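Local coordinates for Ribose/Galactose Isomerase (Vibrio parahaemolyticus, PDB 3ONO), which probably interconverts aldose and ketose forms of a sugar phosphate as a LacAB/RpiB-type isomerase, at residues A[56-61]-A[82-87]; A[89-94]-A[162-167]. All coordinates share one frame; numbering follows the deposited sequence.

Contact 1. Residues A[56-61]-A[82-87]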
loop_
_atom_site.group_PDB
_atom_site.type_symbol
_atom_site.label_atom_id
_atom_site.label_comp_id
_atom_site.label_asym_id
_atom_site.label_seq_id
_atom_site.Cartn_x
_atom_site.Cartn_y
_atom_site.Cartn_z
ATOM N N ILE A 56 21.555 -17.476 -6.890
ATOM C CA ILE A 56 22.710 -18.038 -7.605
ATOM C C ILE A 56 22.496 -17.933 -9.115
ATOM O O ILE A 56 23.406 -17.551 -9.869
ATOM C CB ILE A 56 22.930 -19.515 -7.204
ATOM C CG1 ILE A 56 23.324 -19.593 -5.734
ATOM C CG2 ILE A 56 24.014 -20.169 -8.080
ATOM C CD1 ILE A 56 23.104 -20.974 -5.120
HETATM N N MSE A 57 21.285 -18.267 -9.552
HETATM C CA MSE A 57 20.909 -18.102 -10.959
HETATM C C MSE A 57 21.023 -16.657 -11.418
HETATM O O MSE A 57 21.515 -16.385 -12.516
HETATM C CB MSE A 57 19.486 -18.637 -11.201
HETATM C CG MSE A 57 19.384 -20.092 -10.809
HETATM SE SE MSE A 57 17.568 -20.685 -10.496
HETATM C CE MSE A 57 17.174 -20.988 -12.356
ATOM N N ALA A 58 20.592 -15.714 -10.588
ATOM C CA ALA A 58 20.688 -14.316 -11.007
ATOM C C ALA A 58 22.155 -13.939 -11.167
ATOM O O ALA A 58 22.534 -13.249 -12.128
ATOM C CB ALA A 58 20.012 -13.407 -9.993
ATOM N N SER A 59 22.988 -14.388 -10.231
ATOM C CA SER A 59 24.422 -14.075 -10.342
ATOM C C SER A 59 25.004 -14.655 -11.625
ATOM O O SER A 59 25.697 -13.959 -12.374
ATOM C CB SER A 59 25.240 -14.590 -9.147
ATOM O OG SER A 59 26.626 -14.296 -9.358
ATOM N N ILE A 60 24.715 -15.920 -11.898
ATOM C CA ILE A 60 25.353 -16.555 -13.057
ATOM C C ILE A 60 24.904 -15.862 -14.340
ATOM O O ILE A 60 25.728 -15.541 -15.207
ATOM C CB ILE A 60 25.080 -18.056 -13.099
ATOM C CG1 ILE A 60 25.827 -18.724 -11.934
ATOM C CG2 ILE A 60 25.538 -18.655 -14.448
ATOM C CD1 ILE A 60 25.416 -20.164 -11.664
ATOM N N LEU A 61 23.606 -15.585 -14.447
ATOM C CA LEU A 61 23.103 -14.973 -15.668
ATOM C C LEU A 61 23.535 -13.519 -15.814
ATOM O O LEU A 61 23.814 -13.076 -16.920
ATOM C CB LEU A 61 21.589 -15.129 -15.775
ATOM C CG LEU A 61 21.011 -16.541 -15.901
ATOM C CD1 LEU A 61 19.482 -16.533 -15.876
ATOM C CD2 LEU A 61 21.507 -17.232 -17.179
HETATM N N MSE A 82 16.930 -10.796 -0.700
HETATM C CA MSE A 82 18.147 -10.896 0.117
HETATM C C MSE A 82 19.122 -11.916 -0.473
HETATM O O MSE A 82 20.354 -11.736 -0.402
HETATM C CB MSE A 82 17.783 -11.211 1.557
HETATM C CG MSE A 82 16.938 -10.084 2.165
HETATM SE SE MSE A 82 16.565 -10.407 4.032
HETATM C CE MSE A 82 15.751 -12.154 3.805
ATOM N N SER A 83 18.560 -12.956 -1.088
ATOM C CA SER A 83 19.355 -14.000 -1.773
ATOM C C SER A 83 20.068 -13.441 -3.005
ATOM O O SER A 83 21.215 -13.788 -3.282
ATOM C CB SER A 83 18.420 -15.160 -2.180
ATOM O OG SER A 83 19.108 -16.137 -2.965
ATOM N N CYS A 84 19.410 -12.557 -3.746
ATOM C CA CYS A 84 20.068 -11.917 -4.908
ATOM C C CYS A 84 21.151 -10.926 -4.480
ATOM O O CYS A 84 22.258 -10.903 -5.047
ATOM C CB CYS A 84 19.028 -11.172 -5.750
ATOM S SG CYS A 84 18.001 -12.282 -6.741
ATOM N N ASN A 85 20.827 -10.071 -3.515
ATOM C CA ASN A 85 21.735 -8.965 -3.175
ATOM C C ASN A 85 23.075 -9.384 -2.588
ATOM O O ASN A 85 24.051 -8.626 -2.654
ATOM C CB ASN A 85 21.042 -7.946 -2.259
ATOM C CG ASN A 85 20.209 -6.919 -3.056
ATOM O OD1 ASN A 85 20.768 -6.166 -3.852
ATOM N ND2 ASN A 85 18.891 -6.897 -2.855
ATOM N N LEU A 86 23.165 -10.593 -2.036
ATOM C CA LEU A 86 24.466 -11.030 -1.517
ATOM C C LEU A 86 25.493 -11.187 -2.626
ATOM O O LEU A 86 26.691 -11.078 -2.386
ATOM C CB LEU A 86 24.353 -12.355 -0.741
ATOM C CG LEU A 86 24.042 -13.602 -1.572
ATOM C CD1 LEU A 86 25.345 -14.337 -1.964
ATOM C CD2 LEU A 86 23.135 -14.551 -0.768
ATOM N N HIS A 87 25.041 -11.448 -3.846
ATOM C CA HIS A 87 25.992 -11.748 -4.928
ATOM C C HIS A 87 26.580 -10.499 -5.555
ATOM O O HIS A 87 25.855 -9.559 -5.862
ATOM C CB HIS A 87 25.309 -12.570 -6.022
ATOM C CG HIS A 87 24.832 -13.910 -5.553
ATOM N ND1 HIS A 87 25.651 -15.025 -5.518
ATOM C CD2 HIS A 87 23.620 -14.313 -5.101
ATOM C CE1 HIS A 87 24.956 -16.055 -5.060
ATOM N NE2 HIS A 87 23.722 -15.645 -4.792
HETATM O O HOH W 1 27.851 -14.681 -7.159
#

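Contact 2. Residues A[89-94]-A[162-167]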
loop_
_atom_site.group_PDB
_atom_site.type_symbol
_atom_site.label_atom_id
_atom_site.label_comp_id
_atom_site.label_asym_id
_atom_site.label_seq_id
_atom_site.Cartn_x
_atom_site.Cartn_y
_atom_site.Cartn_z
ATOM N N GLY A 89 27.646 -8.020 -8.370
ATOM C CA GLY A 89 27.100 -7.828 -9.693
ATOM C C GLY A 89 25.580 -7.935 -9.771
ATOM O O GLY A 89 25.015 -7.774 -10.849
ATOM N N VAL A 90 24.929 -8.230 -8.644
ATOM C CA VAL A 90 23.466 -8.340 -8.604
ATOM C C VAL A 90 22.907 -7.292 -7.666
ATOM O O VAL A 90 23.124 -7.365 -6.459
ATOM C CB VAL A 90 23.025 -9.728 -8.102
ATOM C CG1 VAL A 90 21.491 -9.850 -8.163
ATOM C CG2 VAL A 90 23.707 -10.822 -8.950
ATOM N N VAL A 91 22.151 -6.346 -8.228
ATOM C CA VAL A 91 21.627 -5.214 -7.495
ATOM C C VAL A 91 20.099 -5.290 -7.617
ATOM O O VAL A 91 19.536 -4.899 -8.628
ATOM C CB VAL A 91 22.187 -3.901 -8.077
ATOM C CG1 VAL A 91 21.551 -2.702 -7.375
ATOM C CG2 VAL A 91 23.718 -3.862 -7.925
ATOM N N CYS A 92 19.445 -5.834 -6.586
ATOM C CA CYS A 92 18.024 -6.199 -6.643
ATOM C C CYS A 92 17.183 -5.338 -5.710
ATOM O O CYS A 92 17.411 -5.323 -4.498
ATOM C CB CYS A 92 17.865 -7.684 -6.244
ATOM S SG CYS A 92 16.177 -8.329 -6.485
ATOM N N GLY A 93 16.208 -4.612 -6.264
ATOM C CA GLY A 93 15.297 -3.831 -5.424
ATOM C C GLY A 93 13.989 -4.574 -5.133
ATOM O O GLY A 93 13.665 -5.536 -5.811
ATOM N N TYR A 94 13.223 -4.127 -4.142
ATOM C CA TYR A 94 11.853 -4.629 -4.001
ATOM C C TYR A 94 10.977 -3.933 -5.041
ATOM O O TYR A 94 11.308 -2.853 -5.522
ATOM C CB TYR A 94 11.299 -4.393 -2.574
ATOM C CG TYR A 94 11.059 -2.940 -2.205
ATOM C CD1 TYR A 94 9.928 -2.258 -2.676
ATOM C CD2 TYR A 94 11.948 -2.240 -1.385
ATOM C CE1 TYR A 94 9.695 -0.904 -2.358
ATOM C CE2 TYR A 94 11.713 -0.882 -1.046
ATOM C CZ TYR A 94 10.591 -0.234 -1.538
ATOM O OH TYR A 94 10.367 1.093 -1.234
ATOM N N ASN A 162 31.130 -1.027 -6.328
ATOM C CA ASN A 162 32.506 -1.203 -5.833
ATOM C C ASN A 162 32.538 -1.967 -4.517
ATOM O O ASN A 162 33.387 -2.845 -4.295
ATOM C CB ASN A 162 33.177 0.132 -5.537
ATOM C CG ASN A 162 33.212 1.063 -6.718
ATOM O OD1 ASN A 162 33.089 0.661 -7.871
ATOM N ND2 ASN A 162 33.436 2.321 -6.430
ATOM N N VAL A 163 31.651 -1.573 -3.610
ATOM C CA VAL A 163 31.638 -2.166 -2.281
ATOM C C VAL A 163 31.264 -3.630 -2.394
ATOM O O VAL A 163 31.858 -4.480 -1.726
ATOM C CB VAL A 163 30.649 -1.429 -1.350
ATOM C CG1 VAL A 163 30.467 -2.217 -0.057
ATOM C CG2 VAL A 163 31.191 -0.021 -1.071
ATOM N N LYS A 164 30.298 -3.932 -3.260
ATOM C CA LYS A 164 29.900 -5.321 -3.477
ATOM C C LYS A 164 31.087 -6.123 -4.005
ATOM O O LYS A 164 31.360 -7.216 -3.542
ATOM C CB LYS A 164 28.732 -5.405 -4.461
ATOM C CG LYS A 164 27.407 -4.840 -3.883
ATOM C CD LYS A 164 26.256 -4.726 -4.931
ATOM C CE LYS A 164 25.845 -6.076 -5.541
ATOM N NZ LYS A 164 25.207 -7.038 -4.552
ATOM N N ALA A 165 31.791 -5.573 -4.978
ATOM C CA ALA A 165 32.938 -6.280 -5.563
ATOM C C ALA A 165 34.049 -6.475 -4.548
ATOM O O ALA A 165 34.784 -7.474 -4.601
ATOM C CB ALA A 165 33.437 -5.474 -6.806
ATOM N N ALA A 166 34.194 -5.528 -3.621
ATOM C CA ALA A 166 35.277 -5.588 -2.631
ATOM C C ALA A 166 35.016 -6.644 -1.553
ATOM O O ALA A 166 35.917 -7.392 -1.151
ATOM C CB ALA A 166 35.449 -4.220 -1.978
ATOM N N VAL A 167 33.783 -6.665 -1.068
ATOM C CA VAL A 167 33.401 -7.532 0.045
ATOM C C VAL A 167 33.316 -8.979 -0.385
ATOM O O VAL A 167 33.527 -9.900 0.420
ATOM C CB VAL A 167 32.019 -7.054 0.614
ATOM C CG1 VAL A 167 31.366 -8.128 1.464
ATOM C CG2 VAL A 167 32.244 -5.787 1.412
#

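Contact 1. Residues A[56-61]-A[82-87]
Ala58 meets Cys84 with CA atoms 6.6 Å apart, and Ser59, the next residue of the helix, faces His87, three residues after Cys84, with CA atoms at 6.1 Å, so helix 51-63 runs beside the last part of helix 78-85 and the turn that follows it. The example illustrates how neighbouring helices over a parallel sheet are sealed in an alpha-beta-alpha sandwich: one small apolar contact and one ring. The apolar contact is Ala58 CB against Cys84 SG, at 4.0 Å. The ring belongs to His87, whose CG lies anti to the carbonyl carbon (chi1 -63°), and this reaches the imidazole across to the first helix. Ser59 CB approaches it obliquely, 3.7 Å from His87 ND1, while the NE2/CE1 end of the ring lies against Ile56, whose N is 3.5 Å from His87 NE2 without a hydrogen bond and whose CG1 lies beside CE1. Within its own segment the ring is covered on one face by Leu86 CD1, 3.4 Å above the plane over its centre, with the Cys84 carbonyl oxygen in plane at an edge. Ser59 OG also bonds to Asn63 ND2. One water links the two segments, hydrogen-bonded both to Ser59 OG and to His87 ND1 (2.8 Å to ND1).

Contact 2. Residues A[89-94]-A[162-167]
Above the flat carbonyl group of Val90 comes the ammonium of Lys164, whose NZ hydrogen-bonds to Val90 O at 2.8 Å. The donor stands 36° out of the carbonyl plane, and the C=O...N angle is 141°, so the nitrogen is tilted above that plane, away from a lone-pair direction. Lys164 is extended as far as CD and then bends at chi3 and chi4, which folds CE and NZ in over the loop. At that bend CE, next to the bonded nitrogen, comes within 3.1 Å of Val90 O, and Val91 CG2 lies 3.9 Å from the same CE, giving the aliphatic part an apolar neighbour. Gly89 brings its N to 3.9 Å from Lys164 CE; its backbone angles would jam a side chain against the preceding carbonyl oxygen, which calls for glycine. His87 O is a second acceptor for NZ, and Asn85 O also lies close to it, so several carbonyl oxygens probably share the buried charge. Asn111 grips the loop as well, through Gly89 O and Val91 N, and Leu86 of the second subunit packs on Lys164. The arrangement joins the long helix 150-167 to the loop leading into strand 92-94, outermost in the parallel sheet of this chain's alpha-beta-alpha sandwich.

Overall arrangement
Read from the N terminus, the chain illustrates how successive loops are closed in series. Helix 51-63 comes first; the chain then passes through strand 69-74 and returns along helix 78-85, where contact 1 closes a loop of 20 residues. Contact 2 opens almost at once, in residues 89-94, and closes only after 67 residues that include helices 98-108 and 125-136 and strand 112-116. The two loops neither nest nor cross, yet their centres are just 9 Å apart. Asn85 ND2 joins them, 2.7 Å from Cys92 O in a probable hydrogen bond, tying helix 78-85 to the strand that follows it. Both contacts also touch the second subunit.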